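Local coordinates for protein Cas13d (uncultured Ruminococcus sp, PDB 6IV9) that binds a CRISPR RNA as the Cas13d effector and, through its two HEPN domains, matures that RNA and cleaves target RNA, at residues D147-K152 with E753-L758; E761-L766 with C783-D788; V746-C751 with I901-N906. The protein carries 2 engineered substitutions. All blocks are in the same frame, centred on the assembly; numbering follows the deposited sequence.

The three contacts lie on one side of the chain's centre. Contacts 1 and 3 share the long helix 713-760, and contact 2 begins just past its end. Residues 746-751 and 753-758 of that helix serve contacts 3 and 1, whose centres are about 13 Å apart. The centre of contact 2 is about 13 Å from that of contact 1. Contacts 1 and 2 touch through Leu-151 and Ile-762, and through Phe-756 and Leu-766. Contacts 2 and 3 do not touch, and their centres lie about 20 Å apart. Along the chain the segments of contacts 1 and 3 alternate. Both contacts hold RNA, so one helix joins RNA-binding elements distant in sequence.

Contact 1 of 3, residues D147-K152 with E753-L758; sequences DMLGLK and ERDFGL. With nucleotides of chain B.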
loop_
_atom_site.group_PDB
_atom_site.type_symbol
_atom_site.label_atom_id
_atom_site.label_comp_id
_atom_site.label_asym_id
_atom_site.label_seq_id
_atom_site.Cartn_x
_atom_site.Cartn_y
_atom_site.Cartn_z
ATOM N N ASP A 147 11.026 -0.454 -25.637
ATOM C CA ASP A 147 11.038 0.065 -24.248
ATOM C C ASP A 147 12.355 0.813 -24.001
ATOM O O ASP A 147 13.310 0.538 -24.679
ATOM C CB ASP A 147 10.714 -1.016 -23.225
ATOM C CG ASP A 147 11.783 -2.081 -23.155
ATOM O OD1 ASP A 147 12.389 -2.348 -24.188
ATOM O OD2 ASP A 147 11.988 -2.623 -22.072
ATOM N N MET A 148 12.379 1.706 -23.019
ATOM C CA MET A 148 13.588 2.518 -22.733
ATOM C C MET A 148 14.772 1.628 -22.321
ATOM O O MET A 148 15.861 2.001 -22.591
ATOM C CB MET A 148 13.317 3.592 -21.674
ATOM C CG MET A 148 12.384 4.683 -22.142
ATOM S SD MET A 148 12.944 5.614 -23.576
ATOM C CE MET A 148 14.313 6.506 -22.864
ATOM N N LEU A 149 14.525 0.547 -21.596
ATOM C CA LEU A 149 15.599 -0.369 -21.136
ATOM C C LEU A 149 16.122 -1.238 -22.282
ATOM O O LEU A 149 17.200 -1.741 -22.167
ATOM C CB LEU A 149 15.022 -1.266 -20.050
ATOM C CG LEU A 149 15.392 -0.976 -18.602
ATOM C CD1 LEU A 149 15.979 0.393 -18.379
ATOM C CD2 LEU A 149 14.227 -1.258 -17.690
ATOM N N GLY A 150 15.330 -1.422 -23.327
ATOM C CA GLY A 150 15.724 -2.308 -24.427
ATOM C C GLY A 150 15.500 -3.770 -24.086
ATOM O O GLY A 150 16.105 -4.597 -24.715
ATOM N N LEU A 151 14.636 -4.061 -23.125
ATOM C CA LEU A 151 14.385 -5.463 -22.705
ATOM C C LEU A 151 13.062 -6.002 -23.247
ATOM O O LEU A 151 12.692 -7.077 -22.865
ATOM C CB LEU A 151 14.406 -5.506 -21.182
ATOM C CG LEU A 151 15.751 -5.162 -20.573
ATOM C CD1 LEU A 151 15.639 -5.039 -19.075
ATOM C CD2 LEU A 151 16.784 -6.196 -20.961
ATOM N N LYS A 152 12.432 -5.290 -24.163
ATOM C CA LYS A 152 11.110 -5.722 -24.669
ATOM C C LYS A 152 11.196 -7.126 -25.265
ATOM O O LYS A 152 10.352 -7.915 -24.959
ATOM C CB LYS A 152 10.660 -4.747 -25.757
ATOM C CG LYS A 152 9.378 -5.077 -26.491
ATOM C CD LYS A 152 8.992 -3.967 -27.425
ATOM C CE LYS A 152 7.721 -4.195 -28.204
ATOM N NZ LYS A 152 7.838 -5.314 -29.158
ATOM N N GLU A 753 18.148 -6.095 -9.473
ATOM C CA GLU A 753 18.372 -7.555 -9.558
ATOM C C GLU A 753 17.615 -8.124 -10.769
ATOM O O GLU A 753 18.171 -8.908 -11.502
ATOM C CB GLU A 753 17.867 -8.236 -8.290
ATOM C CG GLU A 753 18.590 -7.834 -7.031
ATOM C CD GLU A 753 18.205 -8.685 -5.832
ATOM O OE1 GLU A 753 17.293 -9.477 -5.956
ATOM O OE2 GLU A 753 18.813 -8.545 -4.800
ATOM N N ARG A 754 16.372 -7.713 -10.952
ATOM C CA ARG A 754 15.550 -8.201 -12.080
ATOM C C ARG A 754 16.177 -7.789 -13.418
ATOM O O ARG A 754 16.307 -8.620 -14.281
ATOM C CB ARG A 754 14.172 -7.555 -11.942
ATOM C CG ARG A 754 13.248 -7.735 -13.134
ATOM C CD ARG A 754 12.124 -6.724 -13.144
ATOM N NE ARG A 754 12.547 -5.447 -13.656
ATOM C CZ ARG A 754 11.853 -4.339 -13.574
ATOM N NH1 ARG A 754 10.674 -4.354 -12.998
ATOM N NH2 ARG A 754 12.324 -3.219 -14.072
ATOM N N ASP A 755 16.542 -6.524 -13.547
ATOM C CA ASP A 755 17.127 -5.955 -14.787
ATOM C C ASP A 755 18.483 -6.606 -15.078
ATOM O O ASP A 755 18.741 -6.916 -16.213
ATOM C CB ASP A 755 17.130 -4.428 -14.741
ATOM C CG ASP A 755 15.740 -3.813 -14.675
ATOM O OD1 ASP A 755 14.800 -4.474 -15.059
ATOM O OD2 ASP A 755 15.630 -2.689 -14.250
ATOM N N PHE A 756 19.284 -6.837 -14.048
ATOM C CA PHE A 756 20.604 -7.476 -14.257
ATOM C C PHE A 756 20.381 -8.868 -14.843
ATOM O O PHE A 756 21.045 -9.223 -15.780
ATOM C CB PHE A 756 21.393 -7.567 -12.953
ATOM C CG PHE A 756 22.678 -8.340 -13.079
ATOM C CD1 PHE A 756 23.827 -7.734 -13.544
ATOM C CD2 PHE A 756 22.731 -9.679 -12.764
ATOM C CE1 PHE A 756 25.008 -8.446 -13.656
ATOM C CE2 PHE A 756 23.909 -10.394 -12.887
ATOM C CZ PHE A 756 25.043 -9.773 -13.332
ATOM N N GLY A 757 19.419 -9.599 -14.310
ATOM C CA GLY A 757 19.122 -10.934 -14.842
ATOM C C GLY A 757 18.685 -10.871 -16.292
ATOM O O GLY A 757 19.011 -11.769 -17.021
ATOM N N LEU A 758 17.862 -9.898 -16.664
ATOM C CA LEU A 758 17.414 -9.784 -18.075
ATOM C C LEU A 758 18.562 -9.342 -18.980
ATOM O O LEU A 758 18.775 -9.943 -19.989
ATOM C CB LEU A 758 16.243 -8.811 -18.150
ATOM C CG LEU A 758 14.960 -9.308 -17.501
ATOM C CD1 LEU A 758 14.085 -8.151 -17.069
ATOM C CD2 LEU A 758 14.222 -10.247 -18.431
ATOM P P U B 25 8.875 2.494 -21.657
ATOM O OP1 U B 25 8.775 3.395 -22.840
ATOM O OP2 U B 25 10.167 2.070 -21.133
ATOM O "O5'" U B 25 8.115 3.351 -20.580
ATOM C "C5'" U B 25 8.289 3.038 -19.186
ATOM C "C4'" U B 25 9.266 4.002 -18.546
ATOM O "O4'" U B 25 8.843 5.318 -18.914
ATOM C "C3'" U B 25 9.180 4.048 -17.014
ATOM O "O3'" U B 25 10.024 3.127 -16.395
ATOM C "C2'" U B 25 9.641 5.448 -16.668
ATOM O "O2'" U B 25 11.043 5.460 -16.499
ATOM C "C1'" U B 25 9.346 6.234 -17.954
ATOM N N1 U B 25 8.359 7.289 -17.770
ATOM C C2 U B 25 8.809 8.414 -17.115
ATOM O O2 U B 25 9.905 8.475 -16.612
ATOM N N3 U B 25 7.906 9.426 -17.027
ATOM C C4 U B 25 6.640 9.459 -17.561
ATOM O O4 U B 25 5.952 10.462 -17.413
ATOM C C5 U B 25 6.237 8.253 -18.205
ATOM C C6 U B 25 7.086 7.225 -18.267
ATOM P P C B 24 3.958 2.601 -19.246
ATOM O OP1 C B 24 4.449 1.836 -18.093
ATOM O OP2 C B 24 4.110 4.019 -19.413
ATOM O "O5'" C B 24 4.685 1.984 -20.530
ATOM C "C5'" C B 24 5.226 0.661 -20.489
ATOM C "C4'" C B 24 5.821 0.291 -21.824
ATOM O "O4'" C B 24 4.773 0.118 -22.812
ATOM C "C3'" C B 24 6.716 1.333 -22.420
ATOM O "O3'" C B 24 7.983 1.217 -21.842
ATOM C "C2'" C B 24 6.703 0.938 -23.894
ATOM O "O2'" C B 24 7.562 -0.157 -24.151
ATOM C "C1'" C B 24 5.239 0.584 -24.074
ATOM N N1 C B 24 4.358 1.694 -24.529
ATOM C C2 C B 24 4.196 1.895 -25.912
ATOM O O2 C B 24 4.829 1.169 -26.698
ATOM N N3 C B 24 3.391 2.894 -26.346
ATOM C C4 C B 24 2.696 3.625 -25.459
ATOM N N4 C B 24 1.853 4.552 -25.921
ATOM C C5 C B 24 2.823 3.423 -24.052
ATOM C C6 C B 24 3.668 2.465 -23.636
ATOM P P U B 4 15.647 12.423 -21.756
ATOM O OP1 U B 4 16.999 11.980 -22.207
ATOM O OP2 U B 4 15.290 13.818 -21.663
ATOM O "O5'" U B 4 14.536 11.731 -22.633
ATOM C "C5'" U B 4 14.646 10.323 -22.991
ATOM C "C4'" U B 4 13.396 9.858 -23.678
ATOM O "O4'" U B 4 12.239 9.896 -22.763
ATOM C "C3'" U B 4 12.921 10.693 -24.872
ATOM O "O3'" U B 4 13.619 10.383 -26.077
ATOM C "C2'" U B 4 11.467 10.266 -24.970
ATOM O "O2'" U B 4 11.326 8.950 -25.474
ATOM C "C1'" U B 4 11.072 10.251 -23.493
ATOM N N1 U B 4 10.609 11.578 -23.050
ATOM C C2 U B 4 9.300 11.915 -23.330
ATOM O O2 U B 4 8.538 11.180 -23.954
ATOM N N3 U B 4 8.906 13.140 -22.853
ATOM C C4 U B 4 9.674 14.073 -22.212
ATOM O O4 U B 4 9.164 15.138 -21.861
ATOM C C5 U B 4 11.019 13.659 -21.963
ATOM C C6 U B 4 11.434 12.458 -22.393
#
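Leu-151 and Leu-758 make the apolar part of this contact. The CD2 methyl of Leu-151 lies 3.9 Å from CB of Leu-758, and its CD1 methyl rests on the same carbon. Leu-151 has CG anti to its carbonyl carbon (chi1 -64°), which turns both methyls to the helix. Leu-149 meets the helix through CD2, 4.0 Å from OD2 of Asp-755, the two side chains crossing at about a right angle.

The polar groups pair within their own segment or with residues and RNA outside. NE and NH2 of Arg-754 grip OD1 of Asp-755 side-on in a salt bridge, with NE at 2.8 Å from OD1. The oxygen lies in the guanidinium plane. OD2 of Asp-755 is held by the hydroxyl of Tyr-899. Cutting Asp-755 back to an alanine is likely to leave the Arg-754 guanidinium without its carboxylate and the Tyr-899 hydroxyl without this partner. OD1 of Asp-147 accepts from N of Lys-152 at 2.9 Å, tying the loop to the start of helix 152-160.

The loop also binds RNA. N of Met-148 donates an almost straight bond (171°) to OP2 of U25 of chain B, 2.9 Å away.

The loop follows strand 129-132 and leads into helix 152-160, which also packs on Leu-758. Helix 795-799 packs on Met-148 and Leu-149, and helix 168-197 touches Arg-754.

Contact 2 of 3, residues E761-L766 with C783-D788; sequences EIIPEL and CELCDD
A turn of 3-10 helix, residues 764-766, lies in the connection between helices 713-760 and 777-788 and packs with Ile-763 on the second of them. Leu-785 carries the contact, and its two methyls go to different partners. CD1 meets CG2 of Ile-763 at 3.8 Å, the two side chains sliding past each other in opposite directions. This CG2 branch stands anti to the backbone N of Ile-763, while CG1 sits beside that N (chi1 -47°).

The other methyl, CD2 of Leu-785, lies 4.0 Å from CD of Glu-765. The carboxylate reaches it because the glutamate chain bends at chi2 (80°). The touch is van der Waals in kind. The charge is met elsewhere, since OE2 of Glu-765 forms a salt bridge with Arg-789, the residue that follows helix 777-788. The connection is thus packed on that helix and tied by its glutamate to the residue just beyond.

In the backbone, N of Leu-766 bonds O of Ile-763 at 3.1 Å and closes the 3-10 turn.

Around the contact, Leu-766 packs on Leu-778 and Thr-781 of helix 777-788. Cys-783 and Cys-786 of that helix face helix 801-813, and Ile-762 touches helix 152-160.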
loop_
_atom_site.group_PDB
_atom_site.type_symbol
_atom_site.label_atom_id
_atom_site.label_comp_id
_atom_site.label_asym_id
_atom_site.label_seq_id
_atom_site.Cartn_x
_atom_site.Cartn_y
_atom_site.Cartn_z
ATOM N N GLU A 761 21.200 -11.962 -20.169
ATOM C CA GLU A 761 20.857 -12.846 -21.304
ATOM C C GLU A 761 21.224 -12.201 -22.641
ATOM O O GLU A 761 21.291 -12.928 -23.610
ATOM C CB GLU A 761 19.376 -13.197 -21.282
ATOM C CG GLU A 761 19.004 -14.108 -20.139
ATOM C CD GLU A 761 19.800 -15.393 -20.071
ATOM O OE1 GLU A 761 19.987 -16.016 -21.119
ATOM O OE2 GLU A 761 20.232 -15.761 -18.977
ATOM N N ILE A 762 21.386 -10.885 -22.700
ATOM C CA ILE A 762 21.630 -10.251 -24.024
ATOM C C ILE A 762 22.950 -9.480 -24.086
ATOM O O ILE A 762 23.335 -9.119 -25.187
ATOM C CB ILE A 762 20.420 -9.389 -24.407
ATOM C CG1 ILE A 762 20.188 -8.266 -23.403
ATOM C CG2 ILE A 762 19.193 -10.257 -24.531
ATOM C CD1 ILE A 762 19.268 -7.207 -23.903
ATOM N N ILE A 763 23.600 -9.239 -22.954
ATOM C CA ILE A 763 24.899 -8.514 -22.969
ATOM C C ILE A 763 26.013 -9.526 -22.692
ATOM O O ILE A 763 26.135 -9.982 -21.576
ATOM C CB ILE A 763 24.914 -7.377 -21.933
ATOM C CG1 ILE A 763 23.655 -6.516 -21.997
ATOM C CG2 ILE A 763 26.167 -6.546 -22.064
ATOM C CD1 ILE A 763 23.574 -5.661 -23.212
ATOM N N PRO A 764 26.875 -9.824 -23.681
ATOM C CA PRO A 764 27.962 -10.786 -23.526
ATOM C C PRO A 764 28.932 -10.367 -22.421
ATOM O O PRO A 764 29.376 -11.182 -21.702
ATOM C CB PRO A 764 28.685 -10.705 -24.873
ATOM C CG PRO A 764 27.605 -10.297 -25.825
ATOM C CD PRO A 764 26.811 -9.289 -25.029
ATOM N N GLU A 765 29.113 -9.065 -22.258
ATOM C CA GLU A 765 30.055 -8.489 -21.267
ATOM C C GLU A 765 29.671 -8.852 -19.826
ATOM O O GLU A 765 30.528 -8.767 -18.971
ATOM C CB GLU A 765 30.141 -6.979 -21.458
ATOM C CG GLU A 765 30.928 -6.568 -22.680
ATOM C CD GLU A 765 30.170 -6.644 -23.989
ATOM O OE1 GLU A 765 28.986 -6.927 -23.964
ATOM O OE2 GLU A 765 30.782 -6.417 -25.031
ATOM N N LEU A 766 28.409 -9.197 -19.586
ATOM C CA LEU A 766 27.885 -9.514 -18.235
ATOM C C LEU A 766 27.940 -11.025 -18.016
ATOM O O LEU A 766 27.636 -11.462 -16.940
ATOM C CB LEU A 766 26.421 -9.069 -18.212
ATOM C CG LEU A 766 26.049 -7.803 -17.448
ATOM C CD1 LEU A 766 27.175 -6.807 -17.364
ATOM C CD2 LEU A 766 24.798 -7.168 -18.015
ATOM N N CYS A 783 27.027 1.995 -19.380
ATOM C CA CYS A 783 27.641 3.305 -19.708
ATOM C C CYS A 783 28.833 3.088 -20.642
ATOM O O CYS A 783 28.938 3.789 -21.610
ATOM C CB CYS A 783 28.098 4.041 -18.457
ATOM S SG CYS A 783 26.744 4.748 -17.484
ATOM N N GLU A 784 29.653 2.087 -20.360
ATOM C CA GLU A 784 30.846 1.801 -21.195
ATOM C C GLU A 784 30.412 1.458 -22.622
ATOM O O GLU A 784 31.042 1.934 -23.545
ATOM C CB GLU A 784 31.588 0.603 -20.613
ATOM C CG GLU A 784 32.414 0.926 -19.390
ATOM C CD GLU A 784 33.010 -0.287 -18.693
ATOM O OE1 GLU A 784 33.736 -0.094 -17.727
ATOM O OE2 GLU A 784 32.734 -1.413 -19.112
ATOM N N LEU A 785 29.363 0.655 -22.772
ATOM C CA LEU A 785 28.863 0.256 -24.108
ATOM C C LEU A 785 28.370 1.485 -24.867
ATOM O O LEU A 785 28.563 1.529 -26.060
ATOM C CB LEU A 785 27.770 -0.798 -23.971
ATOM C CG LEU A 785 28.248 -2.137 -23.436
ATOM C CD1 LEU A 785 27.083 -3.047 -23.135
ATOM C CD2 LEU A 785 29.202 -2.788 -24.413
ATOM N N CYS A 786 27.739 2.432 -24.185
ATOM C CA CYS A 786 27.269 3.631 -24.910
ATOM C C CYS A 786 28.479 4.379 -25.466
ATOM O O CYS A 786 28.393 4.879 -26.557
ATOM C CB CYS A 786 26.504 4.571 -23.993
ATOM S SG CYS A 786 24.840 3.987 -23.602
ATOM N N ASP A 787 29.525 4.516 -24.664
ATOM C CA ASP A 787 30.740 5.247 -25.097
ATOM C C ASP A 787 31.488 4.507 -26.218
ATOM O O ASP A 787 31.881 5.163 -27.160
ATOM C CB ASP A 787 31.673 5.543 -23.921
ATOM C CG ASP A 787 31.065 6.321 -22.760
ATOM O OD1 ASP A 787 30.177 7.157 -22.990
ATOM O OD2 ASP A 787 31.504 6.084 -21.632
ATOM N N ASP A 788 31.647 3.193 -26.114
ATOM C CA ASP A 788 32.491 2.414 -27.055
ATOM C C ASP A 788 31.765 1.846 -28.279
ATOM O O ASP A 788 32.468 1.428 -29.184
ATOM C CB ASP A 788 33.073 1.197 -26.344
ATOM C CG ASP A 788 33.858 1.507 -25.082
ATOM O OD1 ASP A 788 34.220 2.662 -24.890
ATOM O OD2 ASP A 788 34.090 0.580 -24.309
#

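Contact 3 of 3, residues V746-C751 with I901-N906; sequences VIAIHC and IPRFKN. With nucleotides of chain B.
OP1 of A27 of chain B takes a hydrogen bond from NE of Arg-903, the shortest polar bond here at 2.8 Å. The bond is fairly straight (165°), and the oxygen lies at the edge of the guanidinium, near its plane. NH2 of Arg-903 bonds OP2 of the same phosphate at 2.9 Å. CG2 of Ile-747 packs on OP1, 3.3 Å away.

Residues 746-751 pack against this arginine. SG and CB of Cys-751 lie over one guanidinium face, with SG 3.4 Å from NH2 of Arg-903. The CB methyl of Ala-748 touches CD of Arg-903 at 3.8 Å. Arg-903 leaves its helix with CG anti to the backbone N (chi1 179°) and bends at chi3, which brings NE and NH2 to the phosphate. A water donates to O of Ala-748 and accepts a weak bond from NH1 of Arg-903.

Other residues of segment 901-906 bind the RNA. ND2 of Asn-906 donates to O2' of A26 of chain B at 2.9 Å, and also to its N3. NZ of Lys-905 bonds O3' of A2 of chain B at 3.0 Å and forms a salt bridge with an RNA phosphate.

The two helices run roughly antiparallel, at 149°, with axes 11.4 Å apart. The arrangement is a crRNA-binding site, with a bidentate arginine on one phosphate and an asparagine at the sugar edge of an adenine.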
loop_
_atom_site.group_PDB
_atom_site.type_symbol
_atom_site.label_atom_id
_atom_site.label_comp_id
_atom_site.label_asym_id
_atom_site.label_seq_id
_atom_site.Cartn_x
_atom_site.Cartn_y
_atom_site.Cartn_z
ATOM N N VAL A 746 13.785 -0.003 -1.876
ATOM C CA VAL A 746 13.507 -1.456 -1.999
ATOM C C VAL A 746 13.093 -1.735 -3.445
ATOM O O VAL A 746 13.560 -2.678 -3.995
ATOM C CB VAL A 746 12.424 -1.912 -1.013
ATOM C CG1 VAL A 746 12.040 -3.344 -1.294
ATOM C CG2 VAL A 746 12.881 -1.738 0.427
ATOM N N ILE A 747 12.267 -0.874 -4.023
ATOM C CA ILE A 747 11.855 -1.061 -5.444
ATOM C C ILE A 747 13.114 -0.969 -6.313
ATOM O O ILE A 747 13.273 -1.767 -7.200
ATOM C CB ILE A 747 10.824 0.009 -5.842
ATOM C CG1 ILE A 747 9.495 -0.179 -5.113
ATOM C CG2 ILE A 747 10.654 0.064 -7.343
ATOM C CD1 ILE A 747 8.547 0.964 -5.290
ATOM N N ALA A 748 13.994 -0.030 -5.996
ATOM C CA ALA A 748 15.213 0.136 -6.807
ATOM C C ALA A 748 16.059 -1.147 -6.772
ATOM O O ALA A 748 16.533 -1.557 -7.815
ATOM C CB ALA A 748 15.974 1.328 -6.308
ATOM N N ILE A 749 16.231 -1.753 -5.600
ATOM C CA ILE A 749 17.027 -3.008 -5.473
ATOM C C ILE A 749 16.337 -4.143 -6.233
ATOM O O ILE A 749 16.994 -4.854 -6.960
ATOM C CB ILE A 749 17.201 -3.392 -3.993
ATOM C CG1 ILE A 749 18.122 -2.423 -3.259
ATOM C CG2 ILE A 749 17.671 -4.825 -3.868
ATOM C CD1 ILE A 749 19.502 -2.369 -3.803
ATOM N N HIS A 750 15.032 -4.266 -6.065
ATOM C CA HIS A 750 14.286 -5.343 -6.753
ATOM C C HIS A 750 14.469 -5.205 -8.268
ATOM O O HIS A 750 14.741 -6.185 -8.908
ATOM C CB HIS A 750 12.806 -5.217 -6.397
ATOM C CG HIS A 750 11.910 -5.914 -7.354
ATOM N ND1 HIS A 750 11.694 -7.244 -7.298
ATOM C CD2 HIS A 750 11.210 -5.470 -8.407
ATOM C CE1 HIS A 750 10.891 -7.592 -8.256
ATOM N NE2 HIS A 750 10.583 -6.535 -8.945
ATOM N N CYS A 751 14.331 -3.995 -8.788
ATOM C CA CYS A 751 14.474 -3.730 -10.241
ATOM C C CYS A 751 15.899 -3.983 -10.737
ATOM O O CYS A 751 16.036 -4.487 -11.831
ATOM C CB CYS A 751 14.030 -2.321 -10.553
ATOM S SG CYS A 751 12.246 -2.159 -10.342
ATOM N N ILE A 901 17.407 6.188 -15.715
ATOM C CA ILE A 901 17.688 7.605 -15.375
ATOM C C ILE A 901 16.586 8.230 -14.515
ATOM O O ILE A 901 16.929 8.887 -13.571
ATOM C CB ILE A 901 17.976 8.402 -16.653
ATOM C CG1 ILE A 901 19.347 8.033 -17.209
ATOM C CG2 ILE A 901 17.859 9.882 -16.396
ATOM C CD1 ILE A 901 20.466 8.491 -16.346
ATOM N N PRO A 902 15.289 8.076 -14.828
ATOM C CA PRO A 902 14.252 8.677 -14.009
ATOM C C PRO A 902 14.287 8.133 -12.575
ATOM O O PRO A 902 14.118 8.891 -11.691
ATOM C CB PRO A 902 12.963 8.308 -14.749
ATOM C CG PRO A 902 13.411 8.127 -16.155
ATOM C CD PRO A 902 14.756 7.451 -16.019
ATOM N N ARG A 903 14.478 6.835 -12.411
ATOM C CA ARG A 903 14.550 6.291 -11.040
ATOM C C ARG A 903 15.778 6.885 -10.338
ATOM O O ARG A 903 15.632 7.409 -9.274
ATOM C CB ARG A 903 14.629 4.764 -11.055
ATOM C CG ARG A 903 14.740 4.144 -9.674
ATOM C CD ARG A 903 14.599 2.640 -9.596
ATOM N NE ARG A 903 13.399 2.099 -10.182
ATOM C CZ ARG A 903 13.385 1.337 -11.251
ATOM N NH1 ARG A 903 14.516 0.967 -11.803
ATOM N NH2 ARG A 903 12.249 0.962 -11.787
ATOM N N PHE A 904 16.920 6.898 -11.011
ATOM C CA PHE A 904 18.171 7.399 -10.394
ATOM C C PHE A 904 18.034 8.863 -9.989
ATOM O O PHE A 904 18.418 9.204 -8.900
ATOM C CB PHE A 904 19.330 7.241 -11.372
ATOM C CG PHE A 904 20.619 7.862 -10.915
ATOM C CD1 PHE A 904 21.404 7.252 -9.958
ATOM C CD2 PHE A 904 21.052 9.057 -11.447
ATOM C CE1 PHE A 904 22.590 7.825 -9.541
ATOM C CE2 PHE A 904 22.232 9.638 -11.022
ATOM C CZ PHE A 904 22.996 9.015 -10.072
ATOM N N LYS A 905 17.511 9.702 -10.870
ATOM C CA LYS A 905 17.332 11.127 -10.519
ATOM C C LYS A 905 16.306 11.294 -9.398
ATOM O O LYS A 905 16.570 12.026 -8.482
ATOM C CB LYS A 905 16.920 11.920 -11.753
ATOM C CG LYS A 905 18.016 12.053 -12.789
ATOM C CD LYS A 905 17.759 13.146 -13.765
ATOM C CE LYS A 905 17.715 14.511 -13.138
ATOM N NZ LYS A 905 17.366 15.546 -14.123
ATOM N N ASN A 906 15.191 10.586 -9.482
ATOM C CA ASN A 906 14.128 10.745 -8.464
ATOM C C ASN A 906 14.649 10.324 -7.090
ATOM O O ASN A 906 14.275 10.945 -6.133
ATOM C CB ASN A 906 12.840 10.024 -8.842
ATOM C CG ASN A 906 12.128 10.627 -10.029
ATOM O OD1 ASN A 906 12.521 11.656 -10.536
ATOM N ND2 ASN A 906 11.076 9.972 -10.466
ATOM P P A B 26 9.685 2.512 -14.982
ATOM O OP1 A B 26 10.790 1.603 -14.623
ATOM O OP2 A B 26 8.259 2.139 -14.934
ATOM O "O5'" A B 26 9.769 3.774 -14.010
ATOM C "C5'" A B 26 10.999 4.298 -13.544
ATOM C "C4'" A B 26 10.750 5.457 -12.618
ATOM O "O4'" A B 26 10.083 6.491 -13.381
ATOM C "C3'" A B 26 9.785 5.266 -11.446
ATOM O "O3'" A B 26 10.442 4.748 -10.263
ATOM C "C2'" A B 26 9.262 6.692 -11.186
ATOM O "O2'" A B 26 9.864 7.332 -10.034
ATOM C "C1'" A B 26 9.611 7.447 -12.482
ATOM N N9 A B 26 8.454 8.107 -13.087
ATOM C C8 A B 26 7.401 7.514 -13.736
ATOM N N7 A B 26 6.435 8.344 -14.040
ATOM C C5 A B 26 6.907 9.575 -13.608
ATOM C C6 A B 26 6.343 10.853 -13.611
ATOM N N6 A B 26 5.172 11.146 -14.184
ATOM N N1 A B 26 7.034 11.848 -13.008
ATOM C C2 A B 26 8.225 11.561 -12.479
ATOM N N3 A B 26 8.828 10.381 -12.357
ATOM C C4 A B 26 8.147 9.437 -13.008
ATOM P P A B 27 10.128 3.294 -9.686
ATOM O OP1 A B 27 11.223 2.997 -8.704
ATOM O OP2 A B 27 9.931 2.344 -10.779
ATOM O "O5'" A B 27 8.680 3.361 -9.079
ATOM C "C5'" A B 27 8.508 4.149 -7.882
ATOM C "C4'" A B 27 7.096 4.075 -7.445
ATOM O "O4'" A B 27 6.925 4.815 -6.236
ATOM C "C3'" A B 27 6.102 4.713 -8.417
ATOM O "O3'" A B 27 5.359 3.721 -9.096
ATOM C "C2'" A B 27 5.147 5.519 -7.514
ATOM O "O2'" A B 27 3.784 5.207 -7.764
ATOM C "C1'" A B 27 5.585 5.087 -6.105
ATOM N N9 A B 27 5.409 6.115 -5.092
ATOM C C8 A B 27 4.728 5.930 -3.917
ATOM N N7 A B 27 4.611 7.013 -3.201
ATOM C C5 A B 27 5.277 7.981 -3.944
ATOM C C6 A B 27 5.535 9.343 -3.709
ATOM N N6 A B 27 5.108 10.000 -2.626
ATOM N N1 A B 27 6.204 10.033 -4.666
ATOM C C2 A B 27 6.629 9.369 -5.746
ATOM N N3 A B 27 6.500 8.080 -6.045
ATOM C C4 A B 27 5.793 7.436 -5.101
ATOM P P A B 2 11.380 19.767 -15.456
ATOM O OP1 A B 2 12.298 20.803 -15.889
ATOM O OP2 A B 2 10.168 19.519 -16.206
ATOM O "O5'" A B 2 12.125 18.375 -15.429
ATOM C "C5'" A B 2 13.438 18.232 -14.947
ATOM C "C4'" A B 2 13.644 16.854 -14.402
ATOM O "O4'" A B 2 12.507 16.423 -13.626
ATOM C "C3'" A B 2 13.757 15.811 -15.494
ATOM O "O3'" A B 2 15.042 15.918 -16.040
ATOM C "C2'" A B 2 13.418 14.547 -14.731
ATOM O "O2'" A B 2 14.478 14.120 -13.937
ATOM C "C1'" A B 2 12.281 15.047 -13.845
ATOM N N9 A B 2 10.963 14.870 -14.446
ATOM C C8 A B 2 10.040 15.828 -14.767
ATOM N N7 A B 2 8.945 15.350 -15.297
ATOM C C5 A B 2 9.156 13.980 -15.318
ATOM C C6 A B 2 8.363 12.907 -15.754
ATOM N N6 A B 2 7.154 13.047 -16.290
ATOM N N1 A B 2 8.879 11.667 -15.647
ATOM C C2 A B 2 10.093 11.524 -15.116
ATOM N N3 A B 2 10.930 12.448 -14.670
ATOM C C4 A B 2 10.399 13.673 -14.804
HETATM O O HOH W 1 17.153 -0.212 -10.262
#